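Local structure of thermospermine synthase ACAULIS protein (Medicago truncatula, 6BQ4) at residues L182-E187 against V215-P220; I161-A166 against C191-T196. The protein probably catalyses aminopropyl transfer from decarboxylated S-adenosylmethionine to spermidine, giving thermospermine and methylthioadenosine. All coordinates share one frame; numbering follows the deposited sequence.

Contact 1 (L182-E187 against V215-P220). With ADN (adenosine), chain C.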
loop_
_atom_site.group_PDB
_atom_site.type_symbol
_atom_site.label_atom_id
_atom_site.label_comp_id
_atom_site.label_asym_id
_atom_site.label_seq_id
_atom_site.Cartn_x
_atom_site.Cartn_y
_atom_site.Cartn_z
ATOM N N LEU A 182 -26.337 8.249 15.642
ATOM C CA LEU A 182 -26.536 7.139 14.728
ATOM C C LEU A 182 -25.614 7.178 13.501
ATOM O O LEU A 182 -24.895 8.161 13.266
ATOM C CB LEU A 182 -27.991 7.129 14.247
ATOM C CG LEU A 182 -29.060 7.030 15.338
ATOM C CD1 LEU A 182 -30.438 7.393 14.778
ATOM C CD2 LEU A 182 -29.119 5.669 16.029
ATOM N N ALA A 183 -25.675 6.102 12.704
ATOM C CA ALA A 183 -25.051 6.079 11.396
ATOM C C ALA A 183 -25.756 7.053 10.432
ATOM O O ALA A 183 -26.822 7.523 10.713
ATOM C CB ALA A 183 -25.019 4.668 10.820
ATOM N N ASP A 184 -25.154 7.303 9.288
ATOM C CA ASP A 184 -25.708 8.155 8.269
ATOM C C ASP A 184 -26.974 7.523 7.672
ATOM O O ASP A 184 -27.079 6.305 7.615
ATOM C CB ASP A 184 -24.703 8.360 7.134
ATOM C CG ASP A 184 -23.596 9.366 7.485
ATOM O OD1 ASP A 184 -23.539 9.845 8.651
ATOM O OD2 ASP A 184 -22.789 9.674 6.596
ATOM N N PRO A 185 -27.924 8.357 7.232
ATOM C CA PRO A 185 -29.106 7.866 6.538
ATOM C C PRO A 185 -28.857 7.496 5.079
ATOM O O PRO A 185 -28.819 8.355 4.214
ATOM C CB PRO A 185 -30.063 9.033 6.637
ATOM C CG PRO A 185 -29.218 10.222 6.651
ATOM C CD PRO A 185 -28.063 9.795 7.534
ATOM N N ILE A 186 -28.721 6.200 4.829
ATOM C CA ILE A 186 -28.637 5.641 3.474
ATOM C C ILE A 186 -29.725 4.549 3.372
ATOM O O ILE A 186 -29.816 3.662 4.251
ATOM C CB ILE A 186 -27.211 5.138 3.134
ATOM C CG1 ILE A 186 -26.414 4.670 4.389
ATOM C CG2 ILE A 186 -26.422 6.257 2.452
ATOM C CD1 ILE A 186 -26.924 3.412 5.082
ATOM N N GLU A 187 -30.568 4.646 2.324
ATOM C CA GLU A 187 -31.895 3.959 2.279
ATOM C C GLU A 187 -31.765 2.434 2.348
ATOM O O GLU A 187 -30.932 1.844 1.668
ATOM C CB GLU A 187 -32.745 4.394 1.060
ATOM C CG GLU A 187 -32.272 3.873 -0.301
ATOM C CD GLU A 187 -33.080 4.415 -1.486
ATOM O OE1 GLU A 187 -32.619 4.260 -2.647
ATOM O OE2 GLU A 187 -34.177 4.985 -1.257
ATOM N N VAL A 215 -30.323 17.507 18.858
ATOM C CA VAL A 215 -29.088 17.597 18.045
ATOM C C VAL A 215 -28.854 16.265 17.439
ATOM O O VAL A 215 -29.053 15.207 18.085
ATOM C CB VAL A 215 -27.826 18.035 18.852
ATOM C CG1 VAL A 215 -27.594 17.150 20.076
ATOM C CG2 VAL A 215 -26.573 18.034 17.975
ATOM N N THR A 216 -28.424 16.269 16.180
ATOM C CA THR A 216 -28.010 14.998 15.574
ATOM C C THR A 216 -26.721 15.179 14.858
ATOM O O THR A 216 -26.513 16.237 14.242
ATOM C CB THR A 216 -29.105 14.394 14.636
ATOM O OG1 THR A 216 -28.642 13.146 14.069
ATOM C CG2 THR A 216 -29.456 15.337 13.524
ATOM N N GLN A 217 -25.904 14.132 14.863
ATOM C CA GLN A 217 -24.789 14.000 13.879
ATOM C C GLN A 217 -25.376 14.067 12.455
ATOM O O GLN A 217 -26.483 13.651 12.230
ATOM C CB GLN A 217 -23.962 12.692 14.104
ATOM C CG GLN A 217 -24.480 11.399 13.453
ATOM C CD GLN A 217 -24.045 11.294 11.981
ATOM O OE1 GLN A 217 -22.971 11.763 11.635
ATOM N NE2 GLN A 217 -24.866 10.652 11.121
ATOM N N ALA A 218 -24.637 14.647 11.531
ATOM C CA ALA A 218 -25.202 14.908 10.193
ATOM C C ALA A 218 -24.295 14.568 9.021
ATOM O O ALA A 218 -24.448 15.080 7.896
ATOM C CB ALA A 218 -25.668 16.335 10.128
ATOM N N GLY A 219 -23.375 13.657 9.252
ATOM C CA GLY A 219 -22.600 13.079 8.186
ATOM C C GLY A 219 -21.472 14.003 7.785
ATOM O O GLY A 219 -21.223 14.995 8.464
ATOM N N PRO A 220 -20.824 13.688 6.660
ATOM C CA PRO A 220 -19.733 14.452 6.102
ATOM C C PRO A 220 -20.155 15.881 5.805
ATOM O O PRO A 220 -21.219 16.078 5.291
ATOM C CB PRO A 220 -19.429 13.718 4.808
ATOM C CG PRO A 220 -19.890 12.313 5.013
ATOM C CD PRO A 220 -21.101 12.469 5.866
HETATM O "O5'" ADN C . -24.115 3.301 14.308
HETATM C "C5'" ADN C . -23.897 3.998 15.503
HETATM C "C4'" ADN C . -24.684 3.319 16.592
HETATM O "O4'" ADN C . -26.058 3.366 16.315
HETATM C "C3'" ADN C . -24.337 1.863 16.678
HETATM O "O3'" ADN C . -23.912 1.645 17.998
HETATM C "C2'" ADN C . -25.633 1.171 16.358
HETATM O "O2'" ADN C . -25.790 0.024 17.129
HETATM C "C1'" ADN C . -26.660 2.189 16.735
HETATM N N9 ADN C . -27.928 2.063 16.021
HETATM C C8 ADN C . -28.139 1.756 14.760
HETATM N N7 ADN C . -29.435 1.745 14.464
HETATM C C5 ADN C . -30.070 2.076 15.565
HETATM C C6 ADN C . -31.447 2.248 15.989
HETATM N N6 ADN C . -32.433 2.089 15.120
HETATM N N1 ADN C . -31.690 2.576 17.254
HETATM C C2 ADN C . -30.725 2.747 18.130
HETATM N N3 ADN C . -29.450 2.610 17.820
HETATM C C4 ADN C . -29.075 2.277 16.588
HETATM O O HOH W 1 -28.086 10.477 14.456
#

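Contact 2 (I161-A166 against C191-T196). With ADN (adenosine), chain C.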
loop_
_atom_site.group_PDB
_atom_site.type_symbol
_atom_site.label_atom_id
_atom_site.label_comp_id
_atom_site.label_asym_id
_atom_site.label_seq_id
_atom_site.Cartn_x
_atom_site.Cartn_y
_atom_site.Cartn_z
ATOM N N ILE A 161 -31.666 -1.407 25.394
ATOM C CA ILE A 161 -31.350 -2.103 24.127
ATOM C C ILE A 161 -32.627 -2.187 23.299
ATOM O O ILE A 161 -33.500 -3.018 23.561
ATOM C CB ILE A 161 -30.749 -3.528 24.336
ATOM C CG1 ILE A 161 -29.452 -3.456 25.144
ATOM C CG2 ILE A 161 -30.531 -4.231 22.993
ATOM C CD1 ILE A 161 -28.394 -2.555 24.517
ATOM N N ASN A 162 -32.736 -1.319 22.302
ATOM C CA ASN A 162 -33.914 -1.296 21.454
ATOM C C ASN A 162 -33.654 -0.337 20.305
ATOM O O ASN A 162 -32.742 0.507 20.370
ATOM C CB ASN A 162 -35.151 -0.875 22.278
ATOM C CG ASN A 162 -36.476 -1.095 21.539
ATOM O OD1 ASN A 162 -36.539 -1.740 20.506
ATOM N ND2 ASN A 162 -37.521 -0.495 22.059
ATOM N N ASP A 163 -34.376 -0.531 19.220
ATOM C CA ASP A 163 -34.474 0.471 18.188
ATOM C C ASP A 163 -35.017 1.771 18.848
ATOM O O ASP A 163 -36.042 1.750 19.548
ATOM C CB ASP A 163 -35.393 -0.028 17.083
ATOM C CG ASP A 163 -35.852 1.063 16.154
ATOM O OD1 ASP A 163 -35.138 2.065 15.986
ATOM O OD2 ASP A 163 -36.940 0.927 15.587
ATOM N N ALA A 164 -34.323 2.898 18.622
ATOM C CA ALA A 164 -34.681 4.169 19.304
ATOM C C ALA A 164 -36.029 4.683 18.848
ATOM O O ALA A 164 -36.691 5.390 19.605
ATOM C CB ALA A 164 -33.633 5.239 19.102
ATOM N N LYS A 165 -36.432 4.360 17.619
ATOM C CA LYS A 165 -37.732 4.808 17.093
ATOM C C LYS A 165 -38.847 4.138 17.910
ATOM O O LYS A 165 -39.739 4.800 18.419
ATOM C CB LYS A 165 -37.895 4.495 15.587
ATOM C CG LYS A 165 -39.338 4.715 15.047
ATOM C CD LYS A 165 -39.403 5.475 13.706
ATOM C CE LYS A 165 -39.880 4.638 12.521
ATOM N NZ LYS A 165 -41.296 4.201 12.645
ATOM N N ALA A 166 -38.733 2.827 18.046
ATOM C CA ALA A 166 -39.690 2.021 18.834
ATOM C C ALA A 166 -39.693 2.453 20.293
ATOM O O ALA A 166 -40.731 2.594 20.872
ATOM C CB ALA A 166 -39.338 0.553 18.712
ATOM N N CYS A 191 -30.815 2.875 10.073
ATOM C CA CYS A 191 -30.839 4.247 10.586
ATOM C C CYS A 191 -31.705 5.202 9.794
ATOM O O CYS A 191 -32.119 6.226 10.344
ATOM C CB CYS A 191 -29.409 4.805 10.682
ATOM S SG CYS A 191 -28.482 3.959 11.962
ATOM N N TYR A 192 -31.970 4.906 8.523
ATOM C CA TYR A 192 -32.698 5.842 7.674
ATOM C C TYR A 192 -33.955 6.448 8.341
ATOM O O TYR A 192 -34.180 7.669 8.321
ATOM C CB TYR A 192 -33.094 5.166 6.353
ATOM C CG TYR A 192 -33.771 6.133 5.421
ATOM C CD1 TYR A 192 -33.026 7.017 4.650
ATOM C CD2 TYR A 192 -35.166 6.215 5.350
ATOM C CE1 TYR A 192 -33.632 7.935 3.811
ATOM C CE2 TYR A 192 -35.786 7.139 4.516
ATOM C CZ TYR A 192 -35.016 7.990 3.738
ATOM O OH TYR A 192 -35.612 8.916 2.900
ATOM N N LYS A 193 -34.768 5.584 8.951
ATOM C CA LYS A 193 -36.069 6.007 9.471
ATOM C C LYS A 193 -35.910 7.075 10.570
ATOM O O LYS A 193 -36.804 7.857 10.809
ATOM C CB LYS A 193 -36.869 4.822 10.051
ATOM C CG LYS A 193 -37.011 3.542 9.202
ATOM C CD LYS A 193 -37.261 2.311 10.103
ATOM C CE LYS A 193 -36.012 1.885 10.886
ATOM N NZ LYS A 193 -36.295 1.663 12.330
ATOM N N LEU A 194 -34.761 7.097 11.238
ATOM C CA LEU A 194 -34.480 8.075 12.293
ATOM C C LEU A 194 -33.995 9.471 11.793
ATOM O O LEU A 194 -33.571 10.330 12.602
ATOM C CB LEU A 194 -33.522 7.430 13.300
ATOM C CG LEU A 194 -34.140 6.203 13.986
ATOM C CD1 LEU A 194 -33.144 5.413 14.798
ATOM C CD2 LEU A 194 -35.202 6.667 14.938
ATOM N N TYR A 195 -34.105 9.706 10.487
ATOM C CA TYR A 195 -33.835 11.008 9.880
ATOM C C TYR A 195 -34.993 11.559 9.019
ATOM O O TYR A 195 -34.826 12.585 8.356
ATOM C CB TYR A 195 -32.575 10.933 9.032
ATOM C CG TYR A 195 -31.300 10.643 9.799
ATOM C CD1 TYR A 195 -30.904 9.319 10.041
ATOM C CD2 TYR A 195 -30.462 11.666 10.221
ATOM C CE1 TYR A 195 -29.736 9.022 10.698
ATOM C CE2 TYR A 195 -29.291 11.382 10.918
ATOM C CZ TYR A 195 -28.932 10.068 11.148
ATOM O OH TYR A 195 -27.771 9.781 11.793
ATOM N N THR A 196 -36.174 10.924 9.060
ATOM C CA THR A 196 -37.313 11.352 8.210
ATOM C C THR A 196 -38.119 12.465 8.873
ATOM O O THR A 196 -38.121 12.625 10.105
ATOM C CB THR A 196 -38.242 10.174 7.808
ATOM O OG1 THR A 196 -38.767 9.578 8.981
ATOM C CG2 THR A 196 -37.456 9.119 7.027
HETATM O "O5'" ADN C . -24.115 3.301 14.308
HETATM C "C5'" ADN C . -23.897 3.998 15.503
HETATM C "C4'" ADN C . -24.684 3.319 16.592
HETATM O "O4'" ADN C . -26.058 3.366 16.315
HETATM C "C3'" ADN C . -24.337 1.863 16.678
HETATM O "O3'" ADN C . -23.912 1.645 17.998
HETATM C "C2'" ADN C . -25.633 1.171 16.358
HETATM O "O2'" ADN C . -25.790 0.024 17.129
HETATM C "C1'" ADN C . -26.660 2.189 16.735
HETATM N N9 ADN C . -27.928 2.063 16.021
HETATM C C8 ADN C . -28.139 1.756 14.760
HETATM N N7 ADN C . -29.435 1.745 14.464
HETATM C C5 ADN C . -30.070 2.076 15.565
HETATM C C6 ADN C . -31.447 2.248 15.989
HETATM N N6 ADN C . -32.433 2.089 15.120
HETATM N N1 ADN C . -31.690 2.576 17.254
HETATM C C2 ADN C . -30.725 2.747 18.130
HETATM N N3 ADN C . -29.450 2.610 17.820
HETATM C C4 ADN C . -29.075 2.277 16.588
#

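Contact 1 (L182-E187 against V215-P220)
Gln217 reaches from its strand to Asp184 in the loop opposite, and the path of its side chain is a worked case of one amide tying a loop carboxylate to the amide's own strand. CB leaves the strand on the side of the loop, and a first torsion of 85° sets CG between the backbone N and the carbonyl carbon. There CG rests 3.3 Å from Leu182 O. The chain then bends at chi2, carrying the amide forward along the strand toward Gly219. Its OE1 accepts from Gly219 N at 3.1 Å, a donor lying well above the carbonyl plane, and takes a further hydrogen bond from Trp258. At the tip, NE2 donates to Asp184 OD1 over 2.9 Å, nearly in line with the C-O bond of the acceptor. Carboxylate and amide planes lie only 11° apart, so the two groups form an almost flat pair. Without the amide, as with an alanine at Gln217, Asp184 OD1 would probably lose its amide donor and Gly219 N its side-chain acceptor. The other carboxylate oxygen, Asp184 OD2, lies 3.3 Å from Pro220 CD. Near the start of the loop a water bridges the segments, accepting from Leu182 N and donating to Thr216 OG1, while Leu182 CD2 meets adenosine C4 at 3.4 Å. The loop follows strand 175-181 of the Rossmann-like sheet; strand 212-220 runs parallel to that strand and antiparallel to 256-264, with helix 84-98 touching Gln217 through Tyr87 and helix 230-238 packing on Pro185 and Thr216.

Contact 2 (I161-A166 against C191-T196)
Asp163 OD1 is gripped by two N-H groups at once, one from the ligand and one from the protein. Adenosine N6 donates to it over 2.8 Å in a nearly straight bond of 168°, whereas Lys165 N, the capping donor at the start of helix 164-170, approaches from above the carboxylate plane at 3.1 Å. The residue thus joins adenine recognition to N-capping of the helix. With CG anti to the backbone N (chi1 165°), the carboxylate also presents OD2 to Lys193 NZ, a salt bridge of 3.4 Å from the loop 191-196. This charge is likely to stabilise the carboxylate in its ionised form. Next along the chain, Ala164 N donates to adenosine N1 at 3.0 Å, completing a two-point reading of the adenine edge by N6 and N1. Leu194 divides its two methyls: CD1 touches the amino end of the adenine, 3.4 Å from N6, and CD2 packs at 3.5 Å on Lys165 CB. Lys165 crosses Lys193 at about a right angle, its CE 3.9 Å from Lys193 CB, and its bent chain carries NZ to a long, weak ion pair with Glu169. On the imidazole side of the base, Cys191 SG lies 3.5 Å from adenosine N7. Segment 161-166 leaves strand 157-161, outermost in its sheet within this chain, and enters helix 164-170; 191-196 is the end of the loop between strand 175-181 and helix 197-204, whose start is N-capped by Thr196 and whose Phe199 touches both Lys165 and Leu194.

Contacts 1 and 2, with centres 11 Å apart, share the loop between strand 175-181 and helix 197-204: 182-187 is its early part and 191-196 its end. The Tyr195 hydroxyl joins them, 2.7 Å from Ala183 O and 3.1 Å from Gln217 NE2, both probable hydrogen bonds, while the Tyr195 ring carbon CD1 packs 3.5 Å from Pro185 CB. Nearer the ligand, Leu182 CD1 meets Leu194 CD1 at 3.4 Å. Contact 2 binds the adenine edge directly; contact 1 reaches the nucleoside through Leu182 and Ala183. Asp181, the predicted proton acceptor, immediately precedes 182-187, with its side chain about 5 Å from that of Gln217.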